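Local coordinates for uncharacterized protein YppE (Bacillus subtilis, PDB 2IM8) that is of unknown function but folds into a compact bundle of four helices that represents the bacterial DUF1798 family, at residues A[47-50]-A[51-55]; A[86-90]-A[91-95]. All coordinates share one frame; numbering follows the deposited sequence.

Contact 1: A[47-50]-A[51-55]; sequences NDEL and AARWA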
ATOM      1  N   ASN A  47       8.325  -1.190   4.769  1.00 11.51           N
ATOM      2  CA  ASN A  47       7.106  -0.735   4.128  1.00 13.37           C
ATOM      3  C   ASN A  47       6.621   0.589   4.678  1.00 12.32           C
ATOM      4  O   ASN A  47       5.937   1.362   3.990  1.00 13.37           O
ATOM      5  CB  ASN A  47       6.060  -1.841   4.211  1.00 11.10           C
ATOM      6  CG  ASN A  47       6.295  -2.892   3.159  1.00 13.39           C
ATOM      7  OD1 ASN A  47       6.296  -2.580   1.971  1.00 10.25           O
ATOM      8  ND2 ASN A  47       6.525  -4.137   3.577  1.00 14.97           N
ATOM      9  N   ASP A  48       7.028   0.876   5.905  1.00 11.18           N
ATOM     10  CA  ASP A  48       6.687   2.131   6.531  1.00 11.31           C
ATOM     11  C   ASP A  48       7.421   3.223   5.756  1.00 11.44           C
ATOM     12  O   ASP A  48       6.840   4.265   5.439  1.00  8.83           O
ATOM     13  CB  ASP A  48       7.132   2.132   7.992  1.00 16.83           C
ATOM     14  CG  ASP A  48       6.862   3.451   8.680  1.00 22.62           C
ATOM     15  OD1 ASP A  48       7.658   4.394   8.487  1.00 27.15           O
ATOM     16  OD2 ASP A  48       5.849   3.553   9.407  1.00 24.23           O
ATOM     17  N   GLU A  49       8.698   2.978   5.449  1.00 10.69           N
ATOM     18  CA  GLU A  49       9.507   3.944   4.702  1.00 14.39           C
ATOM     19  C   GLU A  49       8.942   4.135   3.309  1.00 13.58           C
ATOM     20  O   GLU A  49       8.830   5.259   2.819  1.00 15.00           O
ATOM     21  CB  GLU A  49      10.957   3.474   4.577  1.00 35.30           C
ATOM     22  CG  GLU A  49      11.723   3.410   5.879  1.00 46.30           C
ATOM     23  CD  GLU A  49      13.139   2.885   5.684  1.00 51.73           C
ATOM     24  OE1 GLU A  49      13.900   3.494   4.895  1.00 54.08           O
ATOM     25  OE2 GLU A  49      13.488   1.862   6.315  1.00 55.96           O
ATOM     26  N   LEU A  50       8.601   3.026   2.665  1.00 11.12           N
ATOM     27  CA  LEU A  50       8.032   3.061   1.324  1.00 10.98           C
ATOM     28  C   LEU A  50       6.733   3.879   1.304  1.00 10.38           C
ATOM     29  O   LEU A  50       6.572   4.769   0.476  1.00 10.48           O
ATOM     30  CB  LEU A  50       7.761   1.632   0.843  1.00 14.99           C
ATOM     31  CG  LEU A  50       7.017   1.408  -0.478  1.00 14.38           C
ATOM     32  CD1 LEU A  50       7.669   2.199  -1.591  1.00 14.76           C
ATOM     33  CD2 LEU A  50       7.019  -0.090  -0.802  1.00 13.39           C
ATOM     34  N   ALA A  51       5.819   3.574   2.224  1.00 12.80           N
ATOM     35  CA  ALA A  51       4.532   4.259   2.299  1.00 13.63           C
ATOM     36  C   ALA A  51       4.667   5.763   2.518  1.00 14.17           C
ATOM     37  O   ALA A  51       3.927   6.546   1.923  1.00 15.34           O
ATOM     38  CB  ALA A  51       3.668   3.646   3.411  1.00  9.77           C
ATOM     39  N   ALA A  52       5.610   6.162   3.368  1.00 14.23           N
ATOM     40  CA  ALA A  52       5.830   7.579   3.668  1.00 16.22           C
ATOM     41  C   ALA A  52       6.335   8.355   2.453  1.00 17.61           C
ATOM     42  O   ALA A  52       5.836   9.438   2.144  1.00 18.05           O
ATOM     43  CB  ALA A  52       6.819   7.717   4.839  1.00 28.76           C
ATOM     44  N   ARG A  53       7.322   7.797   1.758  1.00 18.85           N
ATOM     45  CA  ARG A  53       7.883   8.441   0.572  1.00 18.51           C
ATOM     46  C   ARG A  53       6.847   8.508  -0.548  1.00 17.95           C
ATOM     47  O   ARG A  53       6.807   9.471  -1.313  1.00 17.27           O
ATOM     48  CB  ARG A  53       9.112   7.665   0.096  1.00 48.95           C
ATOM     49  CG  ARG A  53      10.197   7.573   1.156  1.00 54.33           C
ATOM     50  CD  ARG A  53      11.272   6.581   0.785  1.00 59.43           C
ATOM     51  NE  ARG A  53      12.175   6.354   1.910  1.00 63.94           N
ATOM     52  CZ  ARG A  53      13.174   5.478   1.909  1.00 65.50           C
ATOM     53  NH1 ARG A  53      13.407   4.736   0.833  1.00 66.70           N
ATOM     54  NH2 ARG A  53      13.942   5.342   2.987  1.00 66.75           N
ATOM     55  N   TRP A  54       6.016   7.475  -0.640  1.00 13.96           N
ATOM     56  CA  TRP A  54       4.975   7.415  -1.656  1.00 13.63           C
ATOM     57  C   TRP A  54       3.959   8.524  -1.398  1.00 13.56           C
ATOM     58  O   TRP A  54       3.628   9.288  -2.299  1.00 14.83           O
ATOM     59  CB  TRP A  54       4.268   6.057  -1.615  1.00 10.98           C
ATOM     60  CG  TRP A  54       3.124   5.968  -2.556  1.00 10.26           C
ATOM     61  CD1 TRP A  54       3.177   5.716  -3.900  1.00  9.26           C
ATOM     62  CD2 TRP A  54       1.743   6.159  -2.235  1.00  9.59           C
ATOM     63  NE1 TRP A  54       1.910   5.734  -4.432  1.00  8.29           N
ATOM     64  CE2 TRP A  54       1.011   6.006  -3.430  1.00 11.19           C
ATOM     65  CE3 TRP A  54       1.051   6.446  -1.048  1.00 10.72           C
ATOM     66  CZ2 TRP A  54      -0.384   6.129  -3.478  1.00 12.69           C
ATOM     67  CZ3 TRP A  54      -0.333   6.571  -1.090  1.00 13.11           C
ATOM     68  CH2 TRP A  54      -1.036   6.412  -2.299  1.00 13.52           C
ATOM     69  N   ALA A  55       3.468   8.598  -0.160  1.00 11.39           N
ATOM     70  CA  ALA A  55       2.486   9.611   0.223  1.00 13.95           C
ATOM     71  C   ALA A  55       2.979  11.028  -0.073  1.00 15.24           C
ATOM     72  O   ALA A  55       2.243  11.849  -0.631  1.00 16.22           O
ATOM     73  CB  ALA A  55       2.139   9.475   1.713  1.00 13.13           C
TER
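Glu-49 and Arg-53, one helical turn apart on helix 36-64, are joined by a salt bridge, with Glu-49 OE1 2.7 Å from Arg-53 NH2. The two side chains run side by side in the same direction; the pair is OE1 with NH2 alone, an end-on rather than a two-pronged bridge, with the carboxylate and guanidinium planes 70° apart. Both chains leave the backbone with CG anti to the carbonyl carbon (chi1 -66° and -59°). Arg-53 then runs back extended past the carbonyl of Glu-49, its CG 3.2 Å from Glu-49 O, and Glu-49 CB lies over one face of the guanidinium, offset toward the rim.

Beneath this pair the backbone makes four successive i to i+4 hydrogen bonds, those of a regular alpha helix. They run from Ala-51 N on Asn-47 O, at 2.8 Å, to Trp-54 N on Leu-50 O, at 3.0 Å.

On the side turned into the bundle, the buried Leu-50 reaches Gln-12 of helix 3-29, while the Trp-54 indole meets side chains of helices 3-29, 72-91 and 96-121 and its NE1 is hydrogen-bonded to Thr-10 OG1.

The chemistry is that of an amphipathic bundle helix: an exposed ion pair along one flank and, one residue on from Arg-53, a tryptophan sunk among the other three helices.

Contact 2: A[86-90]-A[91-95]; sequences VLQSY and VHHIH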
ATOM      1  N   VAL A  86       0.315  -5.136   6.093  1.00  9.26           N
ATOM      2  CA  VAL A  86       1.619  -5.785   6.150  1.00  8.51           C
ATOM      3  C   VAL A  86       1.782  -6.657   7.397  1.00  7.62           C
ATOM      4  O   VAL A  86       2.117  -7.838   7.298  1.00  6.72           O
ATOM      5  CB  VAL A  86       2.764  -4.757   6.087  1.00 10.54           C
ATOM      6  CG1 VAL A  86       4.103  -5.455   6.343  1.00 10.80           C
ATOM      7  CG2 VAL A  86       2.778  -4.091   4.710  1.00 14.12           C
ATOM      8  N   LEU A  87       1.539  -6.090   8.570  1.00 10.92           N
ATOM      9  CA  LEU A  87       1.664  -6.866   9.808  1.00  9.13           C
ATOM     10  C   LEU A  87       0.754  -8.092   9.811  1.00  8.09           C
ATOM     11  O   LEU A  87       1.176  -9.215  10.134  1.00  9.28           O
ATOM     12  CB  LEU A  87       1.317  -5.990  11.018  1.00  8.15           C
ATOM     13  CG  LEU A  87       1.311  -6.710  12.378  1.00 11.40           C
ATOM     14  CD1 LEU A  87       2.668  -7.367  12.662  1.00  8.36           C
ATOM     15  CD2 LEU A  87       0.957  -5.700  13.469  1.00 11.69           C
ATOM     16  N   GLN A  88      -0.509  -7.880   9.467  1.00  9.39           N
ATOM     17  CA  GLN A  88      -1.464  -8.981   9.486  1.00  9.36           C
ATOM     18  C   GLN A  88      -1.172 -10.087   8.475  1.00  8.81           C
ATOM     19  O   GLN A  88      -1.599 -11.227   8.663  1.00  9.67           O
ATOM     20  CB  GLN A  88      -2.878  -8.436   9.309  1.00 11.18           C
ATOM     21  CG  GLN A  88      -3.323  -7.516  10.459  1.00 12.59           C
ATOM     22  CD  GLN A  88      -3.270  -8.191  11.823  1.00 13.98           C
ATOM     23  OE1 GLN A  88      -3.657  -9.355  11.975  1.00 11.08           O
ATOM     24  NE2 GLN A  88      -2.800  -7.458  12.827  1.00 13.12           N
ATOM     25  N   SER A  89      -0.434  -9.773   7.415  1.00  7.95           N
ATOM     26  CA  SER A  89      -0.107 -10.805   6.437  1.00 10.00           C
ATOM     27  C   SER A  89       0.741 -11.863   7.147  1.00  9.09           C
ATOM     28  O   SER A  89       0.691 -13.038   6.808  1.00  8.08           O
ATOM     29  CB  SER A  89       0.653 -10.220   5.239  1.00 10.19           C
ATOM     30  OG  SER A  89       1.976  -9.828   5.572  1.00 10.50           O
ATOM     31  N   TYR A  90       1.502 -11.433   8.153  1.00  9.52           N
ATOM     32  CA  TYR A  90       2.355 -12.342   8.917  1.00 10.89           C
ATOM     33  C   TYR A  90       1.682 -12.960  10.133  1.00  9.76           C
ATOM     34  O   TYR A  90       1.816 -14.157  10.358  1.00  9.73           O
ATOM     35  CB  TYR A  90       3.618 -11.616   9.379  1.00  8.09           C
ATOM     36  CG  TYR A  90       4.474 -11.170   8.226  1.00 10.28           C
ATOM     37  CD1 TYR A  90       5.308 -12.074   7.571  1.00 11.52           C
ATOM     38  CD2 TYR A  90       4.411  -9.861   7.759  1.00 10.85           C
ATOM     39  CE1 TYR A  90       6.062 -11.684   6.469  1.00 10.50           C
ATOM     40  CE2 TYR A  90       5.158  -9.459   6.660  1.00 11.45           C
ATOM     41  CZ  TYR A  90       5.982 -10.382   6.021  1.00 12.29           C
ATOM     42  OH  TYR A  90       6.734 -10.004   4.941  1.00 11.96           O
ATOM     43  N   VAL A  91       0.960 -12.145  10.907  1.00  7.10           N
ATOM     44  CA  VAL A  91       0.304 -12.628  12.126  1.00  8.06           C
ATOM     45  C   VAL A  91      -1.179 -12.999  11.973  1.00  9.55           C
ATOM     46  O   VAL A  91      -1.744 -13.693  12.822  1.00  8.01           O
ATOM     47  CB  VAL A  91       0.465 -11.593  13.275  1.00 13.25           C
ATOM     48  CG1 VAL A  91       1.940 -11.307  13.493  1.00 12.29           C
ATOM     49  CG2 VAL A  91      -0.271 -10.307  12.941  1.00 15.12           C
ATOM     50  N   HIS A  92      -1.795 -12.517  10.896  1.00 14.33           N
ATOM     51  CA  HIS A  92      -3.197 -12.796  10.563  1.00 16.53           C
ATOM     52  C   HIS A  92      -4.198 -12.932  11.710  1.00 17.07           C
ATOM     53  O   HIS A  92      -4.974 -13.890  11.756  1.00 18.14           O
ATOM     54  CB  HIS A  92      -3.266 -14.056   9.694  1.00 12.69           C
ATOM     55  CG  HIS A  92      -2.629 -15.261  10.319  1.00 15.31           C
ATOM     56  ND1 HIS A  92      -3.232 -15.989  11.324  1.00 16.06           N
ATOM     57  CD2 HIS A  92      -1.441 -15.863  10.078  1.00 14.74           C
ATOM     58  CE1 HIS A  92      -2.441 -16.989  11.672  1.00 16.00           C
ATOM     59  NE2 HIS A  92      -1.348 -16.935  10.932  1.00 14.50           N
ATOM     60  N   HIS A  93      -4.203 -11.978  12.629  1.00 19.30           N
ATOM     61  CA  HIS A  93      -5.146 -12.045  13.733  1.00 18.75           C
ATOM     62  C   HIS A  93      -6.525 -11.568  13.321  1.00 19.87           C
ATOM     63  O   HIS A  93      -7.524 -12.181  13.684  1.00 21.10           O
ATOM     64  CB  HIS A  93      -4.655 -11.208  14.912  1.00 14.65           C
ATOM     65  CG  HIS A  93      -3.430 -11.758  15.567  1.00 13.78           C
ATOM     66  ND1 HIS A  93      -3.345 -13.065  16.001  1.00 11.72           N
ATOM     67  CD2 HIS A  93      -2.248 -11.177  15.884  1.00 13.42           C
ATOM     68  CE1 HIS A  93      -2.163 -13.264  16.558  1.00 12.58           C
ATOM     69  NE2 HIS A  93      -1.479 -12.134  16.501  1.00 14.35           N
ATOM     70  N   ILE A  94      -6.588 -10.481  12.557  1.00 16.68           N
ATOM     71  CA  ILE A  94      -7.885  -9.949  12.141  1.00 16.70           C
ATOM     72  C   ILE A  94      -8.625 -10.922  11.222  1.00 16.75           C
ATOM     73  O   ILE A  94      -8.006 -11.776  10.597  1.00 17.36           O
ATOM     74  CB  ILE A  94      -7.731  -8.584  11.448  1.00  8.95           C
ATOM     75  CG1 ILE A  94      -6.899  -8.721  10.177  1.00 10.69           C
ATOM     76  CG2 ILE A  94      -7.080  -7.598  12.410  1.00  9.13           C
ATOM     77  CD1 ILE A  94      -6.875  -7.444   9.360  1.00 10.52           C
ATOM     78  N   HIS A  95      -9.948 -10.796  11.153  1.00 21.43           N
ATOM     79  CA  HIS A  95     -10.767 -11.690  10.329  1.00 22.85           C
ATOM     80  C   HIS A  95     -10.724 -11.373   8.835  1.00 22.00           C
ATOM     81  O   HIS A  95     -10.328 -10.284   8.433  1.00 20.32           O
ATOM     82  CB  HIS A  95     -12.218 -11.671  10.813  1.00 23.19           C
ATOM     83  CG  HIS A  95     -12.386 -12.132  12.226  1.00 26.45           C
ATOM     84  ND1 HIS A  95     -11.958 -13.370  12.657  1.00 27.02           N
ATOM     85  CD2 HIS A  95     -12.913 -11.515  13.310  1.00 28.31           C
ATOM     86  CE1 HIS A  95     -12.213 -13.495  13.948  1.00 29.94           C
ATOM     87  NE2 HIS A  95     -12.792 -12.383  14.369  1.00 30.76           N
TER
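Gln-88 OE1 accepts two backbone N-H groups from the loop that follows helix 72-91. His-93 N lies 2.8 Å from Gln-88 OE1, nearly in line with the C=O bond, though its own N-H is bent (135°). Ile-94 N donates to the same Gln-88 OE1 at 3.2 Å with a straighter N-H (166°), approaching from above the amide plane. The side chain bends back to reach them: CG is anti to the carbonyl carbon and chi2 turns by -58°.

The backbone completes the helix end. Val-91 N bonds Leu-87 O at 3.0 Å, an oxygen that also receives Tyr-90 N, and His-92 N reaches Gln-88 O at 2.6 Å by a bond about as bent as that of His-93. His-92 is the first residue to leave helical geometry, and its positive phi turns the chain away from the helix axis.

Apolar side chains flank Gln-88. Val-91 CG2 sits 3.8 Å from Gln-88 CD and also meets Leu-87 CG at 4.0 Å, while on the aliphatic stem Ile-94 CD1 lies 3.7 Å from Gln-88 CG. Ile-94 continues onto Phe-99 and Ile-102 of helix 96-121. Val-91 O rests over the centre of one face of the His-93 ring. Farther out, Tyr-90 packs on helix 36-64 and meets Tyr-34 edge-to-face.

The oxygen of the buried Gln-88 thus satisfies two consecutive loop amides just past the helix end, while its aliphatic stem packs on Ile-94. Polar and apolar contacts of the same side chain tie the loop to the last turn of helix 72-91, on the way to helix 96-121, where His-95 occupies the N-cap position.

How the contacts relate
Contact 1 lies in the middle of helix 36-64 and contact 2 at the C-terminal end of helix 72-91, the next helix along the chain. Their centres are about 19 Å apart, and contact 1 closes before contact 2 opens. They nevertheless touch where the two helices pack, Asn-47 ND2 coming 3.9 Å from Val-86 CG1. Contact 1 is the nearer to the centre of the chain, about 8 Å away against about 15 Å for contact 2. In this four-helix bundle the first belongs to the body of a helix, the second to the last turn of a helix and the connection to helix 96-121, all within the DUF1798 range.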